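Local coordinates for protein putative Zn-dependent Alcohol Dehydrogenase (Rhodobacter sphaeroides, PDB 3IV6) that binds S-adenosylmethionine through a Rossmann-like fold and so probably acts as a methyltransferase, although it is named as an alcohol dehydrogenase, at residues A[95-98]-A[103-106]; A[153-158]-A[187-192]; A[224-229]-A[237-242]; A[36-41]-A[244-249]; A[58-63]-A[85-90]. All blocks are in the same frame, centred on the assembly; numbering follows the deposited sequence.

Interaction 1: A[95-98]-A[103-106]; sequences DLLD and IPKE. With SAM (S-adenosylmethionine), chain E.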
# COMPACT_ATOMS: atom_id res chain seq x y z
N ASP A 95 5.61 12.47 -7.90
CA ASP A 95 4.39 12.98 -8.50
C ASP A 95 3.18 12.70 -7.66
O ASP A 95 3.11 11.70 -6.99
CB ASP A 95 4.20 12.43 -9.91
CG ASP A 95 5.15 13.06 -10.92
OD1 ASP A 95 5.32 14.31 -10.82
OD2 ASP A 95 5.71 12.33 -11.79
N LEU A 96 2.20 13.58 -7.73
CA LEU A 96 0.94 13.34 -7.05
C LEU A 96 0.04 12.48 -7.95
O LEU A 96 -0.37 12.92 -9.01
CB LEU A 96 0.31 14.68 -6.70
CG LEU A 96 -0.85 14.77 -5.71
CD1 LEU A 96 -0.40 14.68 -4.26
CD2 LEU A 96 -1.59 16.09 -5.97
N LEU A 97 -0.26 11.25 -7.53
CA LEU A 97 -1.09 10.37 -8.36
C LEU A 97 -1.89 9.36 -7.53
O LEU A 97 -1.43 8.92 -6.48
CB LEU A 97 -0.24 9.65 -9.42
CG LEU A 97 -0.87 8.61 -10.36
CD1 LEU A 97 -0.13 8.52 -11.68
CD2 LEU A 97 -0.94 7.20 -9.74
N ASP A 98 -3.07 8.99 -8.00
CA ASP A 98 -3.87 8.03 -7.27
C ASP A 98 -3.95 6.70 -8.02
O ASP A 98 -4.70 6.57 -8.98
CB ASP A 98 -5.25 8.60 -7.02
CG ASP A 98 -6.20 7.58 -6.38
OD1 ASP A 98 -5.88 6.38 -6.33
OD2 ASP A 98 -7.30 8.00 -5.94
N ILE A 103 -4.77 5.62 -15.12
CA ILE A 103 -3.44 6.13 -15.40
C ILE A 103 -3.37 7.16 -16.58
O ILE A 103 -3.97 6.96 -17.64
CB ILE A 103 -2.50 4.92 -15.61
CG1 ILE A 103 -2.54 4.07 -14.35
CG2 ILE A 103 -1.07 5.36 -15.97
CD1 ILE A 103 -2.21 4.85 -13.09
N PRO A 104 -2.66 8.27 -16.39
CA PRO A 104 -2.44 9.16 -17.53
C PRO A 104 -1.71 8.43 -18.68
O PRO A 104 -0.70 7.75 -18.42
CB PRO A 104 -1.53 10.27 -16.96
CG PRO A 104 -1.72 10.23 -15.46
CD PRO A 104 -2.11 8.80 -15.12
N LYS A 105 -2.19 8.57 -19.92
CA LYS A 105 -1.61 7.86 -21.07
C LYS A 105 -0.10 8.09 -21.23
O LYS A 105 0.65 7.21 -21.66
CB LYS A 105 -2.36 8.25 -22.35
CG LYS A 105 -2.18 9.71 -22.72
CD LYS A 105 -3.07 10.17 -23.86
CE LYS A 105 -2.54 11.48 -24.44
NZ LYS A 105 -3.16 11.83 -25.76
N GLU A 106 0.35 9.28 -20.86
CA GLU A 106 1.76 9.61 -20.99
C GLU A 106 2.64 8.74 -20.10
O GLU A 106 3.84 8.90 -20.10
CB GLU A 106 2.03 11.11 -20.77
CG GLU A 106 0.97 11.82 -19.89
CD GLU A 106 -0.40 12.04 -20.58
OE1 GLU A 106 -1.45 11.59 -20.04
OE2 GLU A 106 -0.44 12.69 -21.65
N SAM E . 3.24 2.74 4.25
CA SAM E . 3.62 1.35 4.36
C SAM E . 5.04 1.12 3.89
O SAM E . 5.76 2.03 3.45
OXT SAM E . 5.46 -0.01 4.00
CB SAM E . 2.62 0.44 3.65
CG SAM E . 1.31 1.11 3.20
SD SAM E . 1.36 2.06 1.65
CE SAM E . 3.11 2.05 1.19
C5' SAM E . 0.96 3.76 2.19
C4' SAM E . 1.44 4.93 1.33
O4' SAM E . 0.81 4.88 0.07
C3' SAM E . 1.08 6.28 1.91
O3' SAM E . 2.15 7.15 1.62
C2' SAM E . -0.12 6.74 1.11
O2' SAM E . -0.12 8.14 0.93
C1' SAM E . 0.07 6.05 -0.23
N9 SAM E . -1.21 5.67 -0.83
C8 SAM E . -2.25 5.04 -0.20
N7 SAM E . -3.27 4.88 -1.09
C5 SAM E . -2.91 5.41 -2.29
C6 SAM E . -3.57 5.51 -3.53
N6 SAM E . -4.81 5.06 -3.72
N1 SAM E . -2.92 6.13 -4.56
C2 SAM E . -1.65 6.64 -4.36
N3 SAM E . -0.98 6.53 -3.17
C4 SAM E . -1.61 5.92 -2.13
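L97 spreads its two methyls over I103 and P104, where the chain turns back after strand 93-96. CD1 of L97 meets CD of P104 at 4.0 Å, the two side chains crossing obliquely, while CD2 of L97 comes to 4.3 Å from CD1 of I103. With CG swung anti to the backbone nitrogen (chi1 176°), the isobutyl group of L97 is carried toward this returning loop. L97 is the buried partner. Toward solvent the contact thins out: I103 and P104 are partly exposed, and the short 3-10 turn that begins at K105 and E106 lies at the surface.

L97 also borders the ligand through its backbone O, near C2 of the adenine; D98 next to it bonds to the ligand. OD1 of D98 accepts the N6 amino hydrogen of S-adenosylmethionine at 3.1 Å with an angle of 151°, and it also takes the backbone N-H of T100. OD2 is held by the side-chain amide of N8, so both carboxylate oxygens are engaged. A leucine in place of D98 would probably leave the adenine amino group and the N-H of T100 without their shared acceptor, and N8 without its mate. Around the contact, L97 leans on F73 of strand 69-74 and hydrogen-bonds through its backbone to D74, whereas I103 packs on S137 and L138 of helix 125-139.

Interaction 2: A[153-158]-A[187-192]; sequences YDIDLK and DVLDRA
I155 and K158 of helix 154-164 pack against L189 and A192 of helix 187-192 in a buried, apolar helix-to-helix contact away from the ligand site. The axes of the short helical segments pass 9.4 Å apart at 127°, nearer antiparallel than parallel, and the backbones come closest where K158 faces A192. There CB of A192 lies against CB of K158. Beside it, CG1 of I155 lies 4.1 Å from CB of A192, and its CD1 reaches CD1 of L189 at 4.2 Å. The I155 branch gets there because CG1 stands anti to the backbone nitrogen (chi1 -177°). The K158 chain bends away from the interface, and its NZ hydrogen-bonds to the hydroxyl of Y162. At the helix start, the N-H of N-cap residue Y153 is taken by OD2 of D156, which also pairs with R216. Y208 of helix 201-210 touches both I155 and L189, and L159, one turn on from I155 along helix 154-164, touches A192.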
# COMPACT_ATOMS: atom_id res chain seq x y z
N TYR A 153 -4.82 -8.06 11.14
CA TYR A 153 -3.92 -7.25 11.95
C TYR A 153 -4.19 -7.45 13.46
O TYR A 153 -5.25 -7.92 13.86
CB TYR A 153 -4.12 -5.79 11.58
CG TYR A 153 -3.49 -5.37 10.27
CD1 TYR A 153 -2.29 -4.67 10.25
CD2 TYR A 153 -4.08 -5.67 9.05
CE1 TYR A 153 -1.71 -4.28 9.08
CE2 TYR A 153 -3.50 -5.29 7.86
CZ TYR A 153 -2.31 -4.60 7.89
OH TYR A 153 -1.70 -4.19 6.73
N ASP A 154 -3.22 -7.13 14.32
CA ASP A 154 -3.45 -7.27 15.75
C ASP A 154 -4.68 -6.46 16.14
O ASP A 154 -5.56 -6.95 16.85
CB ASP A 154 -2.24 -6.80 16.55
CG ASP A 154 -1.02 -7.75 16.40
OD1 ASP A 154 0.10 -7.29 16.71
OD2 ASP A 154 -1.19 -8.93 15.98
N ILE A 155 -4.76 -5.23 15.66
CA ILE A 155 -5.93 -4.42 15.90
C ILE A 155 -7.23 -5.08 15.43
O ILE A 155 -8.30 -4.75 15.92
CB ILE A 155 -5.85 -3.04 15.25
CG1 ILE A 155 -7.10 -2.25 15.64
CG2 ILE A 155 -5.80 -3.17 13.75
CD1 ILE A 155 -7.13 -0.78 15.25
N ASP A 156 -7.15 -5.99 14.48
CA ASP A 156 -8.38 -6.57 13.97
C ASP A 156 -8.94 -7.45 15.06
O ASP A 156 -10.14 -7.44 15.32
CB ASP A 156 -8.14 -7.40 12.69
CG ASP A 156 -7.82 -6.53 11.46
OD1 ASP A 156 -8.06 -5.30 11.55
OD2 ASP A 156 -7.34 -7.08 10.42
N LEU A 157 -8.05 -8.22 15.68
CA LEU A 157 -8.41 -9.10 16.78
C LEU A 157 -9.09 -8.32 17.98
O LEU A 157 -10.10 -8.75 18.53
CB LEU A 157 -7.19 -9.93 17.21
CG LEU A 157 -6.51 -10.84 16.16
CD1 LEU A 157 -5.18 -11.48 16.66
CD2 LEU A 157 -7.43 -11.94 15.64
N LYS A 158 -8.57 -7.16 18.36
CA LYS A 158 -9.28 -6.35 19.32
C LYS A 158 -10.62 -5.86 18.74
O LYS A 158 -11.61 -5.80 19.45
CB LYS A 158 -8.44 -5.15 19.77
CG LYS A 158 -7.05 -5.53 20.28
CD LYS A 158 -6.97 -5.60 21.81
CE LYS A 158 -7.68 -6.84 22.35
NZ LYS A 158 -7.51 -6.96 23.84
N ASP A 187 -16.88 3.78 19.05
CA ASP A 187 -16.22 3.77 20.35
C ASP A 187 -15.31 2.55 20.50
O ASP A 187 -14.38 2.55 21.30
CB ASP A 187 -17.26 3.78 21.48
CG ASP A 187 -16.62 3.71 22.86
OD1 ASP A 187 -15.94 4.68 23.25
OD2 ASP A 187 -16.82 2.69 23.54
N VAL A 188 -15.60 1.51 19.72
CA VAL A 188 -14.80 0.29 19.75
C VAL A 188 -13.39 0.54 19.21
O VAL A 188 -12.42 -0.05 19.70
CB VAL A 188 -15.46 -0.83 18.93
CG1 VAL A 188 -14.62 -2.10 18.99
CG2 VAL A 188 -16.87 -1.10 19.44
N LEU A 189 -13.29 1.41 18.21
CA LEU A 189 -12.00 1.74 17.62
C LEU A 189 -11.01 2.21 18.69
O LEU A 189 -9.92 1.66 18.82
CB LEU A 189 -12.17 2.82 16.55
CG LEU A 189 -10.96 3.07 15.64
CD1 LEU A 189 -10.50 1.77 14.99
CD2 LEU A 189 -11.28 4.12 14.59
N ASP A 190 -11.40 3.23 19.44
CA ASP A 190 -10.56 3.76 20.51
C ASP A 190 -10.00 2.64 21.37
O ASP A 190 -8.82 2.64 21.72
CB ASP A 190 -11.35 4.75 21.37
CG ASP A 190 -11.96 5.87 20.56
OD1 ASP A 190 -12.41 5.61 19.43
OD2 ASP A 190 -12.00 7.01 21.07
N ARG A 191 -10.85 1.68 21.72
CA ARG A 191 -10.49 0.65 22.69
C ARG A 191 -9.51 -0.35 22.09
O ARG A 191 -8.78 -1.03 22.82
CB ARG A 191 -11.75 -0.07 23.18
CG ARG A 191 -11.53 -0.91 24.43
CD ARG A 191 -12.77 -0.94 25.31
NE ARG A 191 -13.29 -2.29 25.48
CZ ARG A 191 -14.44 -2.72 24.98
NH1 ARG A 191 -15.20 -1.90 24.26
NH2 ARG A 191 -14.83 -3.97 25.19
N ALA A 192 -9.50 -0.45 20.77
CA ALA A 192 -8.80 -1.53 20.08
C ALA A 192 -7.43 -1.07 19.59
O ALA A 192 -6.57 -1.89 19.26
CB ALA A 192 -9.63 -2.05 18.92

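Interaction 3: A[224-229]-A[237-242]; sequences ALLSHD and VTLEKA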
# COMPACT_ATOMS: atom_id res chain seq x y z
N ALA A 224 -7.25 -14.45 -6.07
CA ALA A 224 -8.58 -14.17 -6.65
C ALA A 224 -8.66 -12.77 -7.24
O ALA A 224 -9.32 -12.53 -8.24
CB ALA A 224 -9.62 -14.33 -5.61
N LEU A 225 -8.00 -11.84 -6.58
CA LEU A 225 -7.93 -10.46 -7.03
C LEU A 225 -7.20 -10.31 -8.37
O LEU A 225 -7.69 -9.64 -9.28
CB LEU A 225 -7.23 -9.64 -5.96
CG LEU A 225 -6.78 -8.23 -6.25
CD1 LEU A 225 -8.00 -7.40 -6.23
CD2 LEU A 225 -5.90 -7.86 -5.13
N LEU A 226 -6.03 -10.93 -8.46
CA LEU A 226 -5.19 -10.91 -9.65
C LEU A 226 -5.79 -11.57 -10.88
O LEU A 226 -5.45 -11.19 -11.99
CB LEU A 226 -3.85 -11.59 -9.35
CG LEU A 226 -2.90 -10.92 -8.34
CD1 LEU A 226 -1.68 -11.77 -8.17
CD2 LEU A 226 -2.48 -9.49 -8.75
N SER A 227 -6.68 -12.55 -10.66
CA SER A 227 -7.37 -13.29 -11.73
C SER A 227 -8.75 -12.75 -12.04
O SER A 227 -9.46 -13.29 -12.89
CB SER A 227 -7.55 -14.76 -11.33
OG SER A 227 -8.45 -14.91 -10.24
N HIS A 228 -9.14 -11.71 -11.33
CA HIS A 228 -10.46 -11.10 -11.50
C HIS A 228 -10.59 -10.43 -12.86
O HIS A 228 -9.64 -9.80 -13.36
CB HIS A 228 -10.70 -10.07 -10.39
CG HIS A 228 -12.12 -9.60 -10.30
ND1 HIS A 228 -12.64 -8.63 -11.14
CD2 HIS A 228 -13.13 -9.99 -9.49
CE1 HIS A 228 -13.91 -8.44 -10.84
NE2 HIS A 228 -14.24 -9.25 -9.85
N ASP A 229 -11.77 -10.57 -13.46
CA ASP A 229 -12.09 -9.95 -14.76
C ASP A 229 -11.69 -8.48 -14.89
O ASP A 229 -11.32 -8.05 -15.97
CB ASP A 229 -13.58 -10.11 -15.09
CG ASP A 229 -14.03 -11.58 -15.12
OD1 ASP A 229 -13.18 -12.44 -15.47
OD2 ASP A 229 -15.22 -11.86 -14.82
N VAL A 237 -3.14 -11.72 -16.96
CA VAL A 237 -2.10 -11.54 -15.94
C VAL A 237 -1.46 -12.84 -15.52
O VAL A 237 -2.09 -13.89 -15.49
CB VAL A 237 -2.76 -10.90 -14.71
CG1 VAL A 237 -1.89 -11.01 -13.48
CG2 VAL A 237 -3.16 -9.46 -15.02
N THR A 238 -0.18 -12.78 -15.16
CA THR A 238 0.59 -13.99 -14.88
C THR A 238 1.26 -13.84 -13.52
O THR A 238 2.05 -12.94 -13.32
CB THR A 238 1.69 -14.16 -15.93
OG1 THR A 238 1.09 -14.27 -17.23
CG2 THR A 238 2.59 -15.35 -15.62
N LEU A 239 0.99 -14.73 -12.59
CA LEU A 239 1.73 -14.64 -11.34
C LEU A 239 3.05 -15.43 -11.44
O LEU A 239 3.06 -16.67 -11.39
CB LEU A 239 0.86 -15.08 -10.16
CG LEU A 239 1.60 -15.05 -8.82
CD1 LEU A 239 2.12 -13.67 -8.42
CD2 LEU A 239 0.77 -15.67 -7.70
N GLU A 240 4.15 -14.69 -11.59
CA GLU A 240 5.46 -15.27 -11.75
C GLU A 240 6.01 -15.85 -10.48
O GLU A 240 6.70 -16.88 -10.49
CB GLU A 240 6.43 -14.22 -12.25
CG GLU A 240 5.99 -13.68 -13.62
CD GLU A 240 6.74 -12.46 -14.08
OE1 GLU A 240 7.84 -12.19 -13.60
OE2 GLU A 240 6.22 -11.78 -14.95
N LYS A 241 5.74 -15.21 -9.36
CA LYS A 241 6.13 -15.79 -8.08
C LYS A 241 5.53 -15.12 -6.89
O LYS A 241 4.89 -14.07 -7.01
CB LYS A 241 7.66 -15.97 -7.94
CG LYS A 241 8.49 -14.72 -7.87
CD LYS A 241 9.95 -15.07 -7.62
CE LYS A 241 10.84 -13.85 -7.58
NZ LYS A 241 12.20 -14.15 -6.99
N ALA A 242 5.74 -15.73 -5.74
CA ALA A 242 5.11 -15.29 -4.51
C ALA A 242 5.98 -15.74 -3.36
O ALA A 242 6.10 -16.92 -3.13
CB ALA A 242 3.74 -15.89 -4.39
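At the end of helix 219-226, the backbone carbonyl of L226 faces the isopropyl group of V237. O of L226 lies 3.8 Å from CB of V237 and 3.9 Å from its CG1, the methyl standing anti to the backbone nitrogen (chi1 164°). Next to this polar-to-apolar meeting, the L226 side chain reaches the strand itself, its CD1 coming to 4.3 Å from CD1 of L239. V237 and L239 both turn toward the helix, as alternate residues of a strand should, and T238 between them points away.

The second shell helps to place these groups. N232, in the connecting loop, bridges the two segments: its ND2 donates to the carbonyls of L226 and H228, and its OD1 accepts the backbone N-H of V237. The carbonyl of L226 is therefore hydrogen-bonded although its neighbour here is a hydrocarbon. Farther out, L226 packs on F256 and L239 on Y254, both of strand 251-258, while V237 rests on L136 of helix 125-139.

Beyond L239, E240 and K241 together face Q255, a classic beta bulge. E240 ties it to Q255 and S257 of the adjacent strand and to R259 just beyond it. Strand 237-244 is one of the two edge strands of the mixed sheet, antiparallel to 251-258, and the strand order 3-2-1-4-5-7-6 is that of class I S-adenosylmethionine-dependent methyltransferases.

Interaction 4: A[36-41]-A[244-249]; sequences NDIFLE and ELPDAP
I38 and P246 reach toward each other, CD1 of I38 meeting CD of P246 at 4.0 Å. The other arm of I38 serves a second partner: its CG2 comes to 4.3 Å from CD2 of L245. One residue on helix 33-39 thus addresses two successive residues of the loop. The fork follows from the first torsion of I38, which sets CG1 beside the backbone nitrogen (chi1 -68°) and CG2 anti to it, spreading the branches toward P246 and L245. All three side chains leave their backbones toward the opposite segment. The contact is made by apolar carbons, with no hydrogen bond between the two segments. Even the closest CA atoms, those of I38 and L245, are 8.7 Å apart, and side chains span the distance between helix and loop.

Polar bonds nearby hold the loop to this helix and to the residue just before it. OE2 of E35 accepts the backbone N-H groups of both D247 and A248, and OD1 of D247 is hydrogen-bonded to the hydroxyl of S32. L253 of strand 251-258 touches both I38 and L245. The loop is the turn of a beta-hairpin: it joins antiparallel strands 237-244 and 251-258, the last pair in the Rossmann-like sheet, and here a helix that precedes that sheet in sequence packs against it.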
# COMPACT_ATOMS: atom_id res chain seq x y z
N ASN A 36 13.99 -4.60 1.57
CA ASN A 36 14.32 -3.63 0.55
C ASN A 36 15.12 -4.30 -0.57
O ASN A 36 14.79 -4.17 -1.75
CB ASN A 36 15.13 -2.47 1.14
CG ASN A 36 14.29 -1.52 1.99
OD1 ASN A 36 13.06 -1.54 1.94
ND2 ASN A 36 14.95 -0.70 2.77
N ASP A 37 16.14 -5.07 -0.18
CA ASP A 37 16.93 -5.86 -1.11
C ASP A 37 16.13 -6.86 -1.96
O ASP A 37 16.34 -6.97 -3.17
CB ASP A 37 18.06 -6.53 -0.35
CG ASP A 37 19.06 -5.54 0.20
OD1 ASP A 37 18.93 -4.33 -0.13
OD2 ASP A 37 19.98 -5.95 0.96
N ILE A 38 15.21 -7.59 -1.35
CA ILE A 38 14.40 -8.52 -2.11
C ILE A 38 13.49 -7.83 -3.14
O ILE A 38 13.25 -8.36 -4.22
CB ILE A 38 13.56 -9.38 -1.16
CG1 ILE A 38 14.47 -10.30 -0.36
CG2 ILE A 38 12.47 -10.16 -1.90
CD1 ILE A 38 13.82 -10.82 0.92
N PHE A 39 12.99 -6.66 -2.78
CA PHE A 39 12.14 -5.82 -3.63
C PHE A 39 12.92 -5.39 -4.87
O PHE A 39 12.35 -5.02 -5.89
CB PHE A 39 11.68 -4.56 -2.85
CG PHE A 39 10.27 -4.66 -2.31
CD1 PHE A 39 10.04 -4.84 -0.96
CD2 PHE A 39 9.17 -4.61 -3.17
CE1 PHE A 39 8.75 -4.95 -0.48
CE2 PHE A 39 7.87 -4.73 -2.69
CZ PHE A 39 7.66 -4.90 -1.34
N LEU A 40 14.24 -5.47 -4.78
CA LEU A 40 15.10 -4.82 -5.74
C LEU A 40 15.98 -5.78 -6.52
O LEU A 40 16.78 -5.36 -7.32
CB LEU A 40 15.99 -3.79 -5.01
CG LEU A 40 15.32 -2.51 -4.50
CD1 LEU A 40 16.36 -1.65 -3.78
CD2 LEU A 40 14.72 -1.79 -5.65
N GLU A 41 15.82 -7.07 -6.27
CA GLU A 41 16.66 -8.04 -6.93
C GLU A 41 16.53 -8.03 -8.44
O GLU A 41 15.43 -7.98 -8.95
CB GLU A 41 16.35 -9.44 -6.44
CG GLU A 41 16.64 -9.65 -4.99
CD GLU A 41 16.22 -11.03 -4.53
OE1 GLU A 41 15.64 -11.78 -5.35
OE2 GLU A 41 16.46 -11.34 -3.36
N GLU A 244 7.17 -15.57 0.79
CA GLU A 244 6.92 -15.18 2.17
C GLU A 244 8.11 -14.43 2.76
O GLU A 244 9.21 -14.97 2.83
CB GLU A 244 6.60 -16.41 3.03
CG GLU A 244 7.71 -17.45 3.06
CD GLU A 244 7.38 -18.62 3.97
OE1 GLU A 244 7.84 -19.75 3.68
OE2 GLU A 244 6.68 -18.41 4.98
N LEU A 245 7.88 -13.19 3.17
CA LEU A 245 8.96 -12.29 3.53
C LEU A 245 9.51 -12.59 4.92
O LEU A 245 8.77 -13.01 5.81
CB LEU A 245 8.49 -10.83 3.45
CG LEU A 245 8.30 -10.25 2.05
CD1 LEU A 245 7.90 -8.79 2.13
CD2 LEU A 245 9.57 -10.42 1.23
N PRO A 246 10.81 -12.38 5.10
CA PRO A 246 11.50 -12.85 6.30
C PRO A 246 11.02 -12.11 7.55
O PRO A 246 10.64 -12.75 8.53
CB PRO A 246 12.96 -12.50 6.01
CG PRO A 246 12.89 -11.33 5.09
CD PRO A 246 11.67 -11.56 4.24
N ASP A 247 11.04 -10.78 7.51
CA ASP A 247 10.90 -9.98 8.71
C ASP A 247 9.44 -9.59 8.95
O ASP A 247 8.91 -9.77 10.04
CB ASP A 247 11.76 -8.72 8.62
CG ASP A 247 13.24 -9.03 8.53
OD1 ASP A 247 13.96 -8.32 7.80
OD2 ASP A 247 13.69 -10.00 9.19
N ALA A 248 8.80 -9.07 7.91
CA ALA A 248 7.45 -8.53 8.04
C ALA A 248 6.47 -9.61 8.47
O ALA A 248 6.77 -10.80 8.42
CB ALA A 248 7.00 -7.90 6.73
N PRO A 249 5.28 -9.19 8.90
CA PRO A 249 4.34 -10.08 9.59
C PRO A 249 3.46 -10.85 8.61
O PRO A 249 2.54 -10.27 8.02
CB PRO A 249 3.49 -9.12 10.42
CG PRO A 249 4.39 -7.96 10.67
CD PRO A 249 5.24 -7.82 9.44

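Interaction 5: A[58-63]-A[85-90]; sequences FLIEKA and EALADR
Apolar contact comes first: CG2 of I60 meets CD1 of L87 at 4.1 Å, the two side chains crossing at about a right angle. I60 turns this methyl anti to its own backbone nitrogen (chi1 -71°, with CG1 beside that nitrogen), while L87, just past the end of helix 77-86, leaves its backbone toward helix 57-65. The other methyl of L87, CD2, lies near OE1 of E61.

The charged pair, E61 and R90, meets through the CG of E61 and the NE of R90 rather than through a salt bridge. These two atoms are 3.9 Å apart, and the side chains again cross nearly perpendicularly, with carboxylate and guanidinium planes 56° apart. OE2 of E61 stays 4.4 Å from NE of R90, too far for a salt bridge, though the opposite charges probably attract weakly. The carboxylate has its real partner in R57, whose NE pairs with OE1 of E61. The backbone carbonyl oxygen of E61 lies over one face of the R90 guanidinium.

Around the contact, I60 also rests on V72 of strand 69-74, R90 touches L64 farther along helix 57-65, and A86 packs on R57. Helix 57-65, in the crossover between parallel strands 48-52 and 69-74, is thereby joined to the end of the next helix, 77-86.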
# COMPACT_ATOMS: atom_id res chain seq x y z
N PHE A 58 12.89 4.36 2.71
CA PHE A 58 14.18 3.67 2.70
C PHE A 58 14.30 2.74 1.50
O PHE A 58 15.37 2.60 0.92
CB PHE A 58 14.49 2.99 4.05
CG PHE A 58 14.47 3.95 5.20
CD1 PHE A 58 15.40 4.97 5.27
CD2 PHE A 58 13.47 3.90 6.17
CE1 PHE A 58 15.37 5.90 6.31
CE2 PHE A 58 13.43 4.81 7.19
CZ PHE A 58 14.38 5.81 7.26
N LEU A 59 13.18 2.13 1.12
CA LEU A 59 13.10 1.41 -0.14
C LEU A 59 13.42 2.33 -1.32
O LEU A 59 14.19 1.99 -2.20
CB LEU A 59 11.73 0.80 -0.34
CG LEU A 59 11.61 0.22 -1.74
CD1 LEU A 59 12.65 -0.89 -1.94
CD2 LEU A 59 10.24 -0.35 -1.90
N ILE A 60 12.85 3.51 -1.32
CA ILE A 60 13.11 4.42 -2.42
C ILE A 60 14.59 4.78 -2.45
O ILE A 60 15.18 4.90 -3.52
CB ILE A 60 12.18 5.65 -2.32
CG1 ILE A 60 10.74 5.23 -2.66
CG2 ILE A 60 12.68 6.80 -3.19
CD1 ILE A 60 9.61 5.99 -1.83
N GLU A 61 15.20 4.92 -1.28
CA GLU A 61 16.58 5.39 -1.19
C GLU A 61 17.59 4.31 -1.65
O GLU A 61 18.61 4.64 -2.24
CB GLU A 61 16.86 5.88 0.22
CG GLU A 61 18.19 6.56 0.45
CD GLU A 61 18.24 7.20 1.85
OE1 GLU A 61 17.16 7.35 2.49
OE2 GLU A 61 19.35 7.57 2.30
N LYS A 62 17.30 3.03 -1.39
CA LYS A 62 18.11 1.94 -1.90
C LYS A 62 17.97 1.80 -3.42
O LYS A 62 18.93 1.47 -4.12
CB LYS A 62 17.79 0.61 -1.22
CG LYS A 62 18.28 0.51 0.21
CD LYS A 62 19.71 0.99 0.40
CE LYS A 62 20.23 0.60 1.79
NZ LYS A 62 21.71 0.46 1.92
N ALA A 63 16.77 2.08 -3.93
CA ALA A 63 16.52 2.11 -5.36
C ALA A 63 17.39 3.11 -6.05
O ALA A 63 17.95 2.82 -7.10
CB ALA A 63 15.12 2.47 -5.63
N GLU A 85 11.58 16.48 0.85
CA GLU A 85 12.47 17.12 1.81
C GLU A 85 13.63 16.20 2.25
O GLU A 85 14.80 16.58 2.19
CB GLU A 85 11.66 17.64 2.99
CG GLU A 85 12.49 18.13 4.16
CD GLU A 85 11.61 18.52 5.34
OE1 GLU A 85 11.42 17.66 6.25
OE2 GLU A 85 11.10 19.67 5.33
N ALA A 86 13.29 14.98 2.67
CA ALA A 86 14.26 13.97 3.05
C ALA A 86 15.22 13.58 1.92
O ALA A 86 16.29 13.03 2.18
CB ALA A 86 13.53 12.75 3.56
N LEU A 87 14.86 13.86 0.67
CA LEU A 87 15.71 13.52 -0.47
C LEU A 87 16.07 14.73 -1.32
O LEU A 87 16.04 14.66 -2.54
CB LEU A 87 14.99 12.51 -1.36
CG LEU A 87 14.61 11.18 -0.71
CD1 LEU A 87 13.68 10.39 -1.59
CD2 LEU A 87 15.87 10.38 -0.40
N ALA A 88 16.37 15.85 -0.68
CA ALA A 88 16.46 17.10 -1.42
C ALA A 88 17.74 17.13 -2.26
O ALA A 88 17.84 17.82 -3.29
CB ALA A 88 16.37 18.30 -0.47
N ASP A 89 18.72 16.35 -1.84
CA ASP A 89 19.99 16.31 -2.54
C ASP A 89 19.98 15.29 -3.67
O ASP A 89 20.77 15.40 -4.61
CB ASP A 89 21.14 16.03 -1.56
CG ASP A 89 20.89 14.80 -0.69
OD1 ASP A 89 19.74 14.31 -0.62
OD2 ASP A 89 21.87 14.31 -0.06
N ARG A 90 19.09 14.30 -3.59
CA ARG A 90 19.01 13.27 -4.63
C ARG A 90 18.21 13.68 -5.86
O ARG A 90 17.37 14.59 -5.81
CB ARG A 90 18.51 11.97 -4.04
CG ARG A 90 19.53 11.33 -3.12
CD ARG A 90 18.93 10.20 -2.32
NE ARG A 90 19.92 9.30 -1.73
CZ ARG A 90 20.82 8.59 -2.43
NH1 ARG A 90 20.90 8.69 -3.76
NH2 ARG A 90 21.66 7.79 -1.77

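In the fold
Interaction 1 is the one that handles the ligand directly: D98 takes the adenine amino group, and D74, S55, T56 and I99 also hydrogen-bond to S-adenosylmethionine. In interaction 5 the I60 side chain is about 8 Å from the ligand; helix 77-86 and strand 93-96 follow each other in the chain, the two contacts lying about 10 Å apart at their nearest atoms. Interaction 4 touches interaction 5 where N36 packs on L59 and L40 on K62, and its L245 side chain is about 9 Å from the ligand. Interaction 3 adjoins 4 in sequence, at the opposite sheet edge from strand 93-96. Interaction 2 is centred 35 Å from interaction 1, though its nearest atoms come to about 7 Å from interaction 4, without touching.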